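Local structure of beta-glucuronidase (Dictyoglomus thermophilum, 6XXW) at residues E40-S45 and R73-K78; S102-N107 and I137-D142; L252-N257 and N295-Y300; L351-G356 and H405-M410; S504-D509 and E529-F534. The protein probably hydrolyses beta-D-glucuronides, splitting off the terminal glucuronic acid residue. One frame throughout, in Å; residues are numbered along the deposited sequence. Where two conformers were deposited one is given.

The five contacts follow one another in series along the chain and sample a multidomain enzyme from its N-terminal beta domain to its TIM barrel. Contacts 1 and 2, with centres about 9 Å apart, lie in one antiparallel sheet of the sugar-binding domain, where strands 73-81 and 134-142 are neighbours. Contact 3 joins the middle beta domain to the start of the barrel, and touches contact 4, whose centre is about 11 Å away, through Trp-253. Contact 5, its centre about 26 Å from those of contacts 3 and 4, packs a helix against a loop that follows a barrel strand. Contact 3 is therefore where the middle beta domain is joined to the barrel, while contacts 4 and 5 lie within it.

Contact 1 of 5, residues E40-S45 and R73-K78; sequences EFRTES and RVYYKK
Arg-42 lays its guanidinium flat over one face of the Tyr-75 ring, planes 2° apart and CZ 4.2 Å from the ring centroid, a stack that is also a cation-pi contact. With chi1 at 62°, its CG sits between the backbone N and the carbonyl carbon, and the extended chain beyond carries the group across. On the other face of the sheet, Phe-41 turns an edge to the Tyr-76 ring in a T-shaped pair, CD2 lying 3.5 Å from Tyr-76 CZ. In these antiparallel strands of the sugar-binding domain, Arg-42 and Tyr-75 form a hydrogen-bonded pair, Phe-41 and Tyr-76 a non-hydrogen-bonded one. Just past the first strand, Glu-44 OE2 offers its syn lone pair to Arg-73 NH1, a salt bridge of 2.5 Å. With an alanine in place of this glutamate, the Arg-73 guanidinium is likely to lose its carboxylate partner and turn more freely. Two waters link the Glu-40 carboxylate to Lys-77 O and NZ. Asp-46 O accepts from Arg-42 NH2, and Tyr-70 OH hydrogen-bonds both Glu-44 N and Arg-73 O.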
# COMPACT_ATOMS: atom_id res chain seq x y z
N GLU A 40 12.01 -33.75 9.80
CA GLU A 40 11.30 -34.29 8.65
C GLU A 40 9.81 -34.31 8.96
O GLU A 40 9.40 -34.42 10.12
CB GLU A 40 11.80 -35.70 8.30
CG GLU A 40 13.18 -35.66 7.65
CD GLU A 40 13.68 -37.04 7.24
OE1 GLU A 40 14.35 -37.69 8.05
OE2 GLU A 40 13.44 -37.45 6.09
N PHE A 41 8.98 -34.20 7.92
CA PHE A 41 7.56 -33.94 8.08
C PHE A 41 6.79 -34.62 6.95
O PHE A 41 7.23 -34.59 5.80
CB PHE A 41 7.30 -32.41 8.09
CG PHE A 41 5.84 -32.00 8.10
CD1 PHE A 41 5.09 -31.96 6.93
CD2 PHE A 41 5.24 -31.55 9.27
CE1 PHE A 41 3.75 -31.54 6.94
CE2 PHE A 41 3.91 -31.13 9.28
CZ PHE A 41 3.17 -31.13 8.12
N ARG A 42 5.66 -35.22 7.29
CA ARG A 42 4.79 -35.82 6.28
C ARG A 42 3.35 -35.74 6.76
O ARG A 42 3.09 -35.49 7.93
CB ARG A 42 5.17 -37.27 5.98
CG ARG A 42 5.04 -38.19 7.20
CD ARG A 42 5.51 -39.61 6.90
NE ARG A 42 5.24 -40.46 8.06
CZ ARG A 42 4.08 -41.06 8.27
NH1 ARG A 42 3.90 -41.79 9.36
NH2 ARG A 42 3.11 -40.95 7.37
N THR A 43 2.42 -35.94 5.83
CA THR A 43 1.01 -35.99 6.16
C THR A 43 0.53 -37.44 6.18
O THR A 43 1.24 -38.36 5.77
CB THR A 43 0.16 -35.17 5.18
OG1 THR A 43 0.31 -35.69 3.85
CG2 THR A 43 0.57 -33.69 5.20
N GLU A 44 -0.69 -37.63 6.67
CA GLU A 44 -1.21 -38.96 6.95
C GLU A 44 -1.18 -39.86 5.72
O GLU A 44 -1.53 -39.44 4.61
CB GLU A 44 -2.65 -38.86 7.47
CG GLU A 44 -3.08 -40.06 8.32
CD GLU A 44 -4.32 -39.75 9.13
OE1 GLU A 44 -5.05 -38.78 8.79
OE2 GLU A 44 -4.57 -40.49 10.11
N SER A 45 -0.72 -41.10 5.92
CA SER A 45 -0.73 -42.15 4.89
C SER A 45 0.13 -41.78 3.68
O SER A 45 -0.11 -42.25 2.57
CB SER A 45 -2.16 -42.50 4.46
OG SER A 45 -2.75 -43.44 5.36
N ARG A 73 -4.01 -35.61 10.30
CA ARG A 73 -2.82 -35.93 11.06
C ARG A 73 -1.57 -35.64 10.25
O ARG A 73 -1.50 -35.93 9.06
CB ARG A 73 -2.83 -37.40 11.49
CG ARG A 73 -3.90 -37.69 12.54
CD ARG A 73 -3.95 -39.15 12.97
NE ARG A 73 -5.17 -39.43 13.72
CZ ARG A 73 -6.30 -39.89 13.17
NH1 ARG A 73 -6.37 -40.10 11.86
NH2 ARG A 73 -7.36 -40.12 13.93
N VAL A 74 -0.57 -35.05 10.91
CA VAL A 74 0.74 -34.86 10.31
C VAL A 74 1.76 -35.49 11.26
O VAL A 74 1.47 -35.74 12.43
CB VAL A 74 1.07 -33.38 10.02
CG1 VAL A 74 -0.08 -32.74 9.20
CG2 VAL A 74 1.31 -32.62 11.32
N TYR A 75 2.95 -35.76 10.73
CA TYR A 75 3.95 -36.54 11.45
C TYR A 75 5.30 -35.86 11.32
O TYR A 75 5.75 -35.59 10.21
CB TYR A 75 4.02 -37.98 10.92
CG TYR A 75 2.69 -38.67 10.99
CD1 TYR A 75 1.72 -38.47 10.00
CD2 TYR A 75 2.37 -39.50 12.06
CE1 TYR A 75 0.48 -39.08 10.07
CE2 TYR A 75 1.12 -40.12 12.13
CZ TYR A 75 0.19 -39.90 11.14
OH TYR A 75 -1.04 -40.51 11.22
N TYR A 76 5.92 -35.56 12.46
CA TYR A 76 7.26 -35.00 12.53
C TYR A 76 8.24 -36.09 12.96
O TYR A 76 7.88 -36.97 13.75
CB TYR A 76 7.32 -33.87 13.55
CG TYR A 76 6.59 -32.60 13.17
CD1 TYR A 76 5.21 -32.49 13.27
CD2 TYR A 76 7.31 -31.48 12.75
CE1 TYR A 76 4.55 -31.30 12.95
CE2 TYR A 76 6.66 -30.28 12.41
CZ TYR A 76 5.29 -30.20 12.52
OH TYR A 76 4.66 -29.02 12.20
N LYS A 77 9.47 -36.04 12.43
CA LYS A 77 10.47 -37.06 12.73
C LYS A 77 11.85 -36.43 12.84
O LYS A 77 12.20 -35.56 12.04
CB LYS A 77 10.51 -38.15 11.65
CG LYS A 77 11.57 -39.23 11.88
CD LYS A 77 11.40 -40.40 10.93
CE LYS A 77 12.70 -40.73 10.22
NZ LYS A 77 12.49 -41.70 9.11
N LYS A 78 12.65 -36.91 13.80
CA LYS A 78 14.00 -36.39 14.00
C LYS A 78 14.85 -37.42 14.73
O LYS A 78 14.36 -38.13 15.61
CB LYS A 78 14.00 -35.07 14.79
CG LYS A 78 15.33 -34.33 14.74
CD LYS A 78 15.25 -32.94 15.32
CE LYS A 78 16.36 -32.06 14.76
NZ LYS A 78 16.72 -30.97 15.70
O HOH W 1 14.69 -36.76 10.82
O HOH W 2 13.07 -40.47 6.74

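Contact 2 of 5, residues S102-N107 and I137-D142; sequences SEVYVN and IEIMVD
Two neighbouring strands in the antiparallel sheet of the sugar-binding domain meet here, with Glu-103 opposite Met-140 and Tyr-105 opposite Glu-138 as hydrogen-bonded pairs. Met-140 O takes two donors from opposite faces of its carbonyl plane, Ser-102 OG at 2.9 Å and Glu-103 N at 3.0 Å. The buried serine hydroxyl also lies against Ile-139 CG2, 3.4 Å from OG. Met-140 leaves the backbone with CG opposite its own N (chi1 -175°), then bends at chi2 and chi3, which brings its CE to 3.5 Å from Glu-103 CD. That carboxylate accepts from Tyr-105 OH, 2.9 Å from OE2, the hydroxyl standing above the carboxylate plane. With a valine in place of this glutamate, Tyr-105 OH would probably lose this acceptor and the Met-140 methyl one of its neighbours. On the reverse face, Val-104 CG1 touches Ile-137 CD1 at 4.2 Å, and Leu-93 of strand 90-99 packs on both. A mixed face with Glu-103, Tyr-105 and Met-140 backed by a mainly aliphatic, buried one suits the beta sandwich of family 2 glycosidases.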
# COMPACT_ATOMS: atom_id res chain seq x y z
N SER A 102 -2.08 -34.71 20.10
CA SER A 102 -0.71 -35.12 19.80
C SER A 102 -0.38 -36.46 20.44
O SER A 102 -0.91 -36.82 21.50
CB SER A 102 0.30 -34.06 20.28
OG SER A 102 1.61 -34.38 19.83
N GLU A 103 0.50 -37.21 19.77
CA GLU A 103 1.07 -38.45 20.28
C GLU A 103 2.58 -38.43 20.04
O GLU A 103 3.02 -38.06 18.95
CB GLU A 103 0.45 -39.67 19.59
CG GLU A 103 -1.03 -39.90 19.94
CD GLU A 103 -1.72 -40.85 18.96
OE1 GLU A 103 -2.93 -41.08 19.13
OE2 GLU A 103 -1.06 -41.35 18.03
N VAL A 104 3.36 -38.84 21.04
CA VAL A 104 4.82 -38.77 20.99
C VAL A 104 5.39 -40.18 21.05
O VAL A 104 5.10 -40.94 21.99
CB VAL A 104 5.39 -37.92 22.13
CG1 VAL A 104 6.91 -37.86 22.02
CG2 VAL A 104 4.82 -36.52 22.10
N TYR A 105 6.22 -40.53 20.07
CA TYR A 105 6.84 -41.84 19.99
C TYR A 105 8.35 -41.72 20.09
O TYR A 105 8.96 -40.93 19.36
CB TYR A 105 6.49 -42.56 18.68
CG TYR A 105 5.01 -42.78 18.48
CD1 TYR A 105 4.19 -41.74 18.05
CD2 TYR A 105 4.44 -44.03 18.70
CE1 TYR A 105 2.83 -41.95 17.85
CE2 TYR A 105 3.09 -44.24 18.51
CZ TYR A 105 2.29 -43.20 18.08
OH TYR A 105 0.94 -43.39 17.89
N VAL A 106 8.95 -42.53 20.95
CA VAL A 106 10.41 -42.62 21.07
C VAL A 106 10.79 -44.02 20.60
O VAL A 106 10.42 -45.02 21.22
CB VAL A 106 10.87 -42.36 22.51
CG1 VAL A 106 12.36 -42.64 22.64
CG2 VAL A 106 10.54 -40.92 22.92
N ASN A 107 11.53 -44.08 19.48
CA ASN A 107 11.90 -45.36 18.85
C ASN A 107 10.67 -46.25 18.64
O ASN A 107 10.71 -47.46 18.87
CB ASN A 107 12.97 -46.08 19.66
CG ASN A 107 14.25 -45.27 19.74
OD1 ASN A 107 14.71 -44.73 18.74
ND2 ASN A 107 14.80 -45.14 20.94
N ILE A 137 12.71 -39.73 17.39
CA ILE A 137 11.47 -39.21 17.95
C ILE A 137 10.50 -38.95 16.81
O ILE A 137 10.88 -38.42 15.75
CB ILE A 137 11.69 -37.95 18.79
CG1 ILE A 137 10.33 -37.37 19.20
CG2 ILE A 137 12.53 -36.93 18.01
CD1 ILE A 137 10.40 -36.33 20.28
N GLU A 138 9.25 -39.34 17.00
CA GLU A 138 8.20 -39.00 16.06
C GLU A 138 7.03 -38.41 16.83
O GLU A 138 6.67 -38.90 17.89
CB GLU A 138 7.76 -40.23 15.25
CG GLU A 138 8.86 -40.76 14.35
CD GLU A 138 8.49 -42.06 13.67
OE1 GLU A 138 8.09 -42.01 12.49
OE2 GLU A 138 8.59 -43.12 14.33
N ILE A 139 6.47 -37.32 16.30
CA ILE A 139 5.37 -36.63 16.94
C ILE A 139 4.24 -36.53 15.93
O ILE A 139 4.42 -35.97 14.84
CB ILE A 139 5.77 -35.24 17.46
CG1 ILE A 139 6.85 -35.40 18.54
CG2 ILE A 139 4.53 -34.50 18.02
CD1 ILE A 139 7.52 -34.11 19.00
N MET A 140 3.09 -37.12 16.27
CA MET A 140 1.89 -36.96 15.47
C MET A 140 1.10 -35.79 16.03
O MET A 140 0.96 -35.64 17.25
CB MET A 140 1.05 -38.25 15.50
CG MET A 140 -0.18 -38.26 14.61
SD MET A 140 -1.58 -37.25 15.22
CE MET A 140 -2.00 -38.08 16.76
N VAL A 141 0.59 -34.95 15.14
CA VAL A 141 -0.24 -33.81 15.52
C VAL A 141 -1.49 -33.84 14.65
O VAL A 141 -1.39 -34.00 13.44
CB VAL A 141 0.50 -32.46 15.34
CG1 VAL A 141 -0.40 -31.31 15.77
CG2 VAL A 141 1.84 -32.45 16.12
N ASP A 142 -2.65 -33.68 15.28
CA ASP A 142 -3.94 -33.71 14.59
C ASP A 142 -4.62 -32.37 14.85
O ASP A 142 -4.77 -31.98 16.01
CB ASP A 142 -4.80 -34.88 15.11
CG ASP A 142 -6.04 -35.16 14.25
OD1 ASP A 142 -6.51 -34.28 13.52
OD2 ASP A 142 -6.56 -36.29 14.33

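Contact 3 of 5, residues L252-N257 and N295-Y300; sequences LWEPGN and NEKPFY
Asn-295 spends its ND2 on two acceptors. Glu-254 OE1, 3.0 Å from ND2, is met on its anti lone pair by a nearly straight bond (172°), the amide and carboxylate planes almost coplanar. Trp-253 O, also 3.0 Å from ND2, is approached from above its carbonyl plane. Because Asn-295 OD1 accepts from Thr-284 N, both ends of the amide are engaged, which should fix its flip. A salt bridge uses the other oxygen of the same carboxylate: Lys-297 NZ lies 2.6 Å from Glu-254 OE2, on the syn side, and the ammonium has a cation-pi partner in Phe-595. The contact fastens the middle beta domain to the beginning of the TIM barrel; on the former, Glu-254 and Pro-255 open a type II turn, Glu-254 to Asn-257, with glycine at its positive-phi third position. The apolar contact is that of Pro-255 CG, 3.6 Å from Phe-299 CE1, while Leu-252 packs against the amide of Asn-295, its CD1 3.7 Å from Asn-295 CG.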
# COMPACT_ATOMS: atom_id res chain seq x y z
N LEU A 252 9.17 -4.37 45.71
CA LEU A 252 8.00 -5.04 45.15
C LEU A 252 8.02 -5.02 43.62
O LEU A 252 8.49 -4.07 42.99
CB LEU A 252 6.71 -4.39 45.65
CG LEU A 252 6.57 -4.24 47.16
CD1 LEU A 252 5.18 -3.73 47.52
CD2 LEU A 252 6.87 -5.58 47.85
N TRP A 253 7.49 -6.09 43.04
CA TRP A 253 7.27 -6.17 41.61
C TRP A 253 5.97 -5.44 41.25
O TRP A 253 4.94 -5.63 41.90
CB TRP A 253 7.20 -7.64 41.17
CG TRP A 253 7.10 -7.86 39.69
CD1 TRP A 253 8.12 -8.19 38.84
CD2 TRP A 253 5.91 -7.79 38.89
NE1 TRP A 253 7.64 -8.32 37.55
CE2 TRP A 253 6.29 -8.08 37.56
CE3 TRP A 253 4.56 -7.49 39.17
CZ2 TRP A 253 5.36 -8.09 36.50
CZ3 TRP A 253 3.65 -7.50 38.12
CH2 TRP A 253 4.05 -7.79 36.80
N GLU A 254 6.02 -4.61 40.21
CA GLU A 254 4.81 -4.02 39.67
C GLU A 254 5.13 -3.44 38.30
O GLU A 254 6.31 -3.28 37.96
CB GLU A 254 4.24 -2.94 40.61
CG GLU A 254 5.18 -1.80 41.02
CD GLU A 254 4.54 -0.88 42.08
OE1 GLU A 254 3.95 -1.39 43.06
OE2 GLU A 254 4.63 0.36 41.93
N PRO A 255 4.13 -3.17 37.48
CA PRO A 255 4.38 -2.42 36.24
C PRO A 255 5.07 -1.11 36.56
O PRO A 255 4.64 -0.37 37.46
CB PRO A 255 2.98 -2.21 35.66
CG PRO A 255 2.20 -3.35 36.18
CD PRO A 255 2.73 -3.63 37.57
N GLY A 256 6.15 -0.83 35.83
CA GLY A 256 6.98 0.33 36.08
C GLY A 256 8.10 0.10 37.07
O GLY A 256 8.96 0.97 37.23
N ASN A 257 8.11 -1.05 37.76
CA ASN A 257 9.19 -1.42 38.65
C ASN A 257 9.26 -2.94 38.76
O ASN A 257 8.85 -3.50 39.79
CB ASN A 257 9.00 -0.78 40.03
CG ASN A 257 10.18 -1.03 40.95
OD1 ASN A 257 11.23 -0.39 40.83
ND2 ASN A 257 10.03 -1.99 41.87
N ASN A 295 -0.38 -4.39 44.97
CA ASN A 295 0.40 -3.86 46.08
C ASN A 295 -0.38 -2.75 46.79
O ASN A 295 0.17 -1.69 47.15
CB ASN A 295 1.77 -3.37 45.60
CG ASN A 295 2.59 -4.50 45.02
OD1 ASN A 295 2.45 -5.65 45.46
ND2 ASN A 295 3.45 -4.19 44.05
N GLU A 296 -1.69 -2.98 46.95
CA GLU A 296 -2.63 -2.11 47.65
C GLU A 296 -2.78 -0.74 46.99
O GLU A 296 -3.27 0.21 47.62
CB GLU A 296 -2.24 -1.96 49.12
CG GLU A 296 -2.41 -3.24 49.95
CD GLU A 296 -3.82 -3.81 49.86
OE1 GLU A 296 -4.78 -3.11 50.28
OE2 GLU A 296 -3.99 -4.95 49.38
N LYS A 297 -2.41 -0.61 45.71
CA LYS A 297 -2.63 0.65 45.01
C LYS A 297 -3.58 0.44 43.84
O LYS A 297 -3.56 -0.63 43.21
CB LYS A 297 -1.30 1.23 44.50
CG LYS A 297 -0.31 1.55 45.59
CD LYS A 297 0.99 2.08 44.99
CE LYS A 297 1.69 1.02 44.17
NZ LYS A 297 2.99 1.52 43.64
N PRO A 298 -4.45 1.42 43.53
CA PRO A 298 -5.42 1.25 42.43
C PRO A 298 -4.81 1.24 41.04
O PRO A 298 -4.38 2.28 40.54
CB PRO A 298 -6.35 2.47 42.60
CG PRO A 298 -5.54 3.47 43.35
CD PRO A 298 -4.68 2.67 44.29
N PHE A 299 -4.80 0.08 40.39
CA PHE A 299 -4.22 -0.08 39.06
C PHE A 299 -5.17 0.42 37.98
O PHE A 299 -6.40 0.39 38.14
CB PHE A 299 -3.89 -1.56 38.83
CG PHE A 299 -2.98 -1.84 37.66
CD1 PHE A 299 -1.74 -1.23 37.55
CD2 PHE A 299 -3.36 -2.76 36.68
CE1 PHE A 299 -0.89 -1.52 36.48
CE2 PHE A 299 -2.51 -3.04 35.59
CZ PHE A 299 -1.29 -2.43 35.49
N TYR A 300 -4.60 0.87 36.86
CA TYR A 300 -5.36 1.12 35.63
C TYR A 300 -4.69 0.39 34.48
O TYR A 300 -3.54 0.70 34.13
CB TYR A 300 -5.47 2.62 35.31
CG TYR A 300 -6.44 2.87 34.16
CD1 TYR A 300 -5.99 2.98 32.84
CD2 TYR A 300 -7.81 2.94 34.39
CE1 TYR A 300 -6.88 3.18 31.79
CE2 TYR A 300 -8.71 3.14 33.36
CZ TYR A 300 -8.26 3.25 32.06
OH TYR A 300 -9.18 3.46 31.06

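Contact 4 of 5, residues L351-G356 and H405-M410; sequences LADQYG and HPSVIM
Asp-353 carries the tight part of this contact, both its carboxylate oxygens being bound by the segment 405-410. OD2 receives His-405 ND1 at 2.6 Å, in a nearly straight bond (173°) that lies in the imidazole plane but reaches the oxygen on its syn side and out of the carboxylate plane. OD1 is gripped twice, by Ser-407 OG at 2.8 Å and by Ser-407 N at 3.0 Å, from opposite faces of that plane. The serine can use its hydroxyl this way because chi1 (64°) sets OG between the backbone N and the carbonyl carbon, close to its own N-H. Pro-406 presses in beside them, its CD 3.2 Å from Asp-353 OD1. Three donors on a buried carboxylate would be expected to favour its charged form. Next to this polar knot, Ala-352 CB meets Ser-407 CB at 3.6 Å. Elsewhere on the helix Gln-354 and Tyr-355, partly exposed, touch nothing of 405-410; with buried Leu-351 they pack on Leu-51 of a neighbouring subunit. Within the TIM barrel the contact ties the last turn of helix 346-355 to the residues leading into strand 408-415; Ala-352 also touches Phe-326 of helix 319-332 and Val-359 of the adjoining strand 358-362, and Trp-253 of the middle domain donates to Asp-353 O.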
# COMPACT_ATOMS: atom_id res chain seq x y z
N LEU A 351 9.26 -13.22 30.11
CA LEU A 351 9.53 -11.87 29.64
C LEU A 351 8.62 -10.85 30.30
O LEU A 351 9.07 -9.77 30.69
CB LEU A 351 9.40 -11.81 28.11
CG LEU A 351 10.49 -12.55 27.31
CD1 LEU A 351 10.16 -12.52 25.81
CD2 LEU A 351 11.83 -11.90 27.60
N ALA A 352 7.33 -11.17 30.45
CA ALA A 352 6.45 -10.22 31.13
C ALA A 352 6.92 -9.98 32.57
O ALA A 352 6.85 -8.85 33.07
CB ALA A 352 5.01 -10.70 31.09
N ASP A 353 7.46 -11.03 33.22
CA ASP A 353 8.08 -10.88 34.54
C ASP A 353 9.24 -9.88 34.50
O ASP A 353 9.39 -9.03 35.38
CB ASP A 353 8.59 -12.22 35.08
CG ASP A 353 7.49 -13.28 35.31
OD1 ASP A 353 6.27 -12.97 35.38
OD2 ASP A 353 7.89 -14.48 35.45
N GLN A 354 10.11 -10.01 33.48
CA GLN A 354 11.28 -9.14 33.37
C GLN A 354 10.90 -7.70 33.04
O GLN A 354 11.53 -6.76 33.54
CB GLN A 354 12.22 -9.68 32.29
CG GLN A 354 12.83 -11.05 32.64
CD GLN A 354 13.96 -10.93 33.62
OE1 GLN A 354 14.65 -9.90 33.65
NE2 GLN A 354 14.17 -11.97 34.43
N TYR A 355 9.91 -7.52 32.18
CA TYR A 355 9.55 -6.19 31.71
C TYR A 355 8.55 -5.48 32.61
O TYR A 355 8.36 -4.27 32.48
CB TYR A 355 8.98 -6.28 30.29
CG TYR A 355 10.00 -6.28 29.17
CD1 TYR A 355 10.35 -5.10 28.52
CD2 TYR A 355 10.60 -7.47 28.75
CE1 TYR A 355 11.28 -5.09 27.49
CE2 TYR A 355 11.53 -7.48 27.71
CZ TYR A 355 11.87 -6.28 27.09
OH TYR A 355 12.79 -6.25 26.06
N GLY A 356 7.88 -6.19 33.51
CA GLY A 356 6.87 -5.58 34.35
C GLY A 356 5.59 -5.26 33.60
O GLY A 356 5.11 -4.13 33.60
N HIS A 405 4.38 -17.12 38.31
CA HIS A 405 4.78 -15.93 37.57
C HIS A 405 4.16 -14.69 38.22
O HIS A 405 2.92 -14.62 38.33
CB HIS A 405 4.35 -16.02 36.11
CG HIS A 405 5.19 -16.93 35.28
ND1 HIS A 405 6.48 -16.60 34.90
CD2 HIS A 405 4.95 -18.16 34.77
CE1 HIS A 405 6.99 -17.59 34.18
NE2 HIS A 405 6.08 -18.55 34.09
N PRO A 406 4.95 -13.70 38.63
CA PRO A 406 4.34 -12.46 39.14
C PRO A 406 3.52 -11.72 38.10
O PRO A 406 2.55 -11.02 38.46
CB PRO A 406 5.56 -11.64 39.61
CG PRO A 406 6.71 -12.15 38.77
CD PRO A 406 6.42 -13.63 38.55
N SER A 407 3.84 -11.88 36.82
CA SER A 407 3.18 -11.11 35.77
C SER A 407 1.72 -11.52 35.59
O SER A 407 0.89 -10.67 35.21
CB SER A 407 3.94 -11.26 34.45
OG SER A 407 3.91 -12.61 33.98
N VAL A 408 1.37 -12.79 35.83
CA VAL A 408 -0.03 -13.19 35.74
C VAL A 408 -0.77 -12.64 36.95
O VAL A 408 -0.47 -13.00 38.10
CB VAL A 408 -0.18 -14.72 35.66
CG1 VAL A 408 -1.69 -15.09 35.61
CG2 VAL A 408 0.56 -15.31 34.48
N ILE A 409 -1.77 -11.79 36.71
CA ILE A 409 -2.50 -11.15 37.79
C ILE A 409 -3.99 -11.44 37.76
O ILE A 409 -4.71 -10.91 38.59
CB ILE A 409 -2.25 -9.63 37.84
CG1 ILE A 409 -2.28 -9.02 36.44
CG2 ILE A 409 -0.91 -9.34 38.54
CD1 ILE A 409 -3.61 -9.03 35.76
N MET A 410 -4.46 -12.26 36.83
CA MET A 410 -5.88 -12.56 36.69
C MET A 410 -6.03 -13.71 35.71
O MET A 410 -5.28 -13.79 34.73
CB MET A 410 -6.69 -11.34 36.20
CG MET A 410 -8.19 -11.59 36.09
SD MET A 410 -9.24 -10.15 36.41
CE MET A 410 -8.73 -9.01 35.09

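Contact 5 of 5, residues S504-D509 and E529-F534; sequences SEFGAD and EMIKRF
Phe-506 fits into a hollow on helix 524-538 bounded by Ile-531 and Phe-534. Its CD2 lies 3.5 Å from Phe-534 CB, and its CE2 stands 4.0 Å from Ile-531 CG2, near the Ile-531 carbonyl at the ring edge. The two phenyl rings are close to parallel, 11° apart, but slid so far that they scarcely overlap; Phe-534 CD2 instead reaches the Phe-506 CB, 3.6 Å away. This joins the loop after strand 501-505 to the helix of the beta-alpha-beta unit that leads to strand 544-550, part of the TIM barrel wall. In the other direction, Met-530 is the bump: its side chain, extended through all three torsions (chi1 173°), lays SD and CE along the backbone of Gly-507, with CE 3.2 Å from Gly-507 O and SD 3.7 Å from Ala-508 CB. At Gly-507 a CB would jam against the preceding carbonyl, and its own O is buried without a hydrogen-bond partner. Ile-482 of helix 482-497 packs on Met-530 and Phe-534.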
# COMPACT_ATOMS: atom_id res chain seq x y z
N SER A 504 -12.41 -4.61 27.61
CA SER A 504 -11.39 -5.59 27.24
C SER A 504 -11.14 -5.70 25.74
O SER A 504 -10.13 -6.29 25.34
CB SER A 504 -11.77 -6.97 27.80
OG SER A 504 -13.12 -7.28 27.54
N GLU A 505 -12.03 -5.16 24.90
CA GLU A 505 -11.78 -5.09 23.47
C GLU A 505 -12.56 -3.93 22.88
O GLU A 505 -13.71 -3.70 23.26
CB GLU A 505 -12.21 -6.36 22.72
CG GLU A 505 -11.35 -7.58 22.93
CD GLU A 505 -11.75 -8.73 22.01
OE1 GLU A 505 -12.36 -8.45 20.94
OE2 GLU A 505 -11.45 -9.90 22.35
N PHE A 506 -11.95 -3.26 21.93
CA PHE A 506 -12.61 -2.29 21.06
C PHE A 506 -11.59 -1.91 20.00
O PHE A 506 -10.39 -1.91 20.26
CB PHE A 506 -13.12 -1.05 21.82
CG PHE A 506 -12.05 -0.24 22.51
CD1 PHE A 506 -11.36 -0.74 23.60
CD2 PHE A 506 -11.77 1.07 22.08
CE1 PHE A 506 -10.40 0.01 24.24
CE2 PHE A 506 -10.81 1.84 22.71
CZ PHE A 506 -10.11 1.32 23.80
N GLY A 507 -12.08 -1.63 18.80
CA GLY A 507 -11.18 -1.31 17.71
C GLY A 507 -11.88 -1.46 16.38
O GLY A 507 -13.06 -1.79 16.30
N ALA A 508 -11.10 -1.19 15.33
CA ALA A 508 -11.58 -1.14 13.96
C ALA A 508 -10.49 -1.68 13.04
O ALA A 508 -9.31 -1.45 13.30
CB ALA A 508 -11.94 0.30 13.57
N ASP A 509 -10.87 -2.40 11.98
CA ASP A 509 -9.89 -2.82 10.99
C ASP A 509 -9.34 -1.59 10.28
O ASP A 509 -10.09 -0.66 9.95
CB ASP A 509 -10.50 -3.76 9.95
CG ASP A 509 -10.91 -5.09 10.52
OD1 ASP A 509 -11.98 -5.15 11.18
OD2 ASP A 509 -10.17 -6.08 10.30
N GLU A 529 -10.05 7.54 15.38
CA GLU A 529 -11.17 8.31 15.91
C GLU A 529 -12.08 7.44 16.77
O GLU A 529 -12.53 7.87 17.84
CB GLU A 529 -11.96 8.94 14.76
CG GLU A 529 -13.05 9.92 15.22
CD GLU A 529 -12.49 11.18 15.87
OE1 GLU A 529 -11.34 11.56 15.56
OE2 GLU A 529 -13.21 11.78 16.69
N MET A 530 -12.35 6.22 16.32
CA MET A 530 -13.16 5.31 17.12
C MET A 530 -12.52 5.08 18.49
O MET A 530 -13.16 5.23 19.53
CB MET A 530 -13.34 3.99 16.38
CG MET A 530 -14.04 2.93 17.22
SD MET A 530 -14.14 1.35 16.35
CE MET A 530 -15.07 0.38 17.55
N ILE A 531 -11.22 4.76 18.50
CA ILE A 531 -10.55 4.46 19.76
C ILE A 531 -10.53 5.69 20.65
O ILE A 531 -10.79 5.61 21.86
CB ILE A 531 -9.14 3.91 19.48
CG1 ILE A 531 -9.23 2.44 19.04
CG2 ILE A 531 -8.23 4.06 20.68
CD1 ILE A 531 -7.94 1.89 18.45
N LYS A 532 -10.29 6.86 20.06
CA LYS A 532 -10.25 8.11 20.82
C LYS A 532 -11.59 8.40 21.49
O LYS A 532 -11.64 8.84 22.65
CB LYS A 532 -9.86 9.27 19.89
CG LYS A 532 -9.90 10.64 20.53
CD LYS A 532 -9.36 11.69 19.57
CE LYS A 532 -10.40 12.11 18.53
NZ LYS A 532 -9.98 13.34 17.77
N ARG A 533 -12.70 8.16 20.78
CA ARG A 533 -14.01 8.46 21.35
C ARG A 533 -14.39 7.46 22.43
O ARG A 533 -15.02 7.82 23.43
CB ARG A 533 -15.05 8.48 20.23
CG ARG A 533 -14.86 9.63 19.25
CD ARG A 533 -15.95 9.63 18.20
NE ARG A 533 -17.20 10.17 18.73
CZ ARG A 533 -18.05 10.89 18.01
NH1 ARG A 533 -17.80 11.16 16.74
NH2 ARG A 533 -19.17 11.34 18.57
N PHE A 534 -14.01 6.19 22.25
CA PHE A 534 -14.26 5.20 23.29
C PHE A 534 -13.57 5.60 24.60
O PHE A 534 -14.19 5.61 25.67
CB PHE A 534 -13.76 3.82 22.83
CG PHE A 534 -14.79 2.99 22.11
CD1 PHE A 534 -15.31 3.38 20.89
CD2 PHE A 534 -15.21 1.78 22.65
CE1 PHE A 534 -16.24 2.59 20.22
CE2 PHE A 534 -16.15 0.99 22.00
CZ PHE A 534 -16.66 1.39 20.78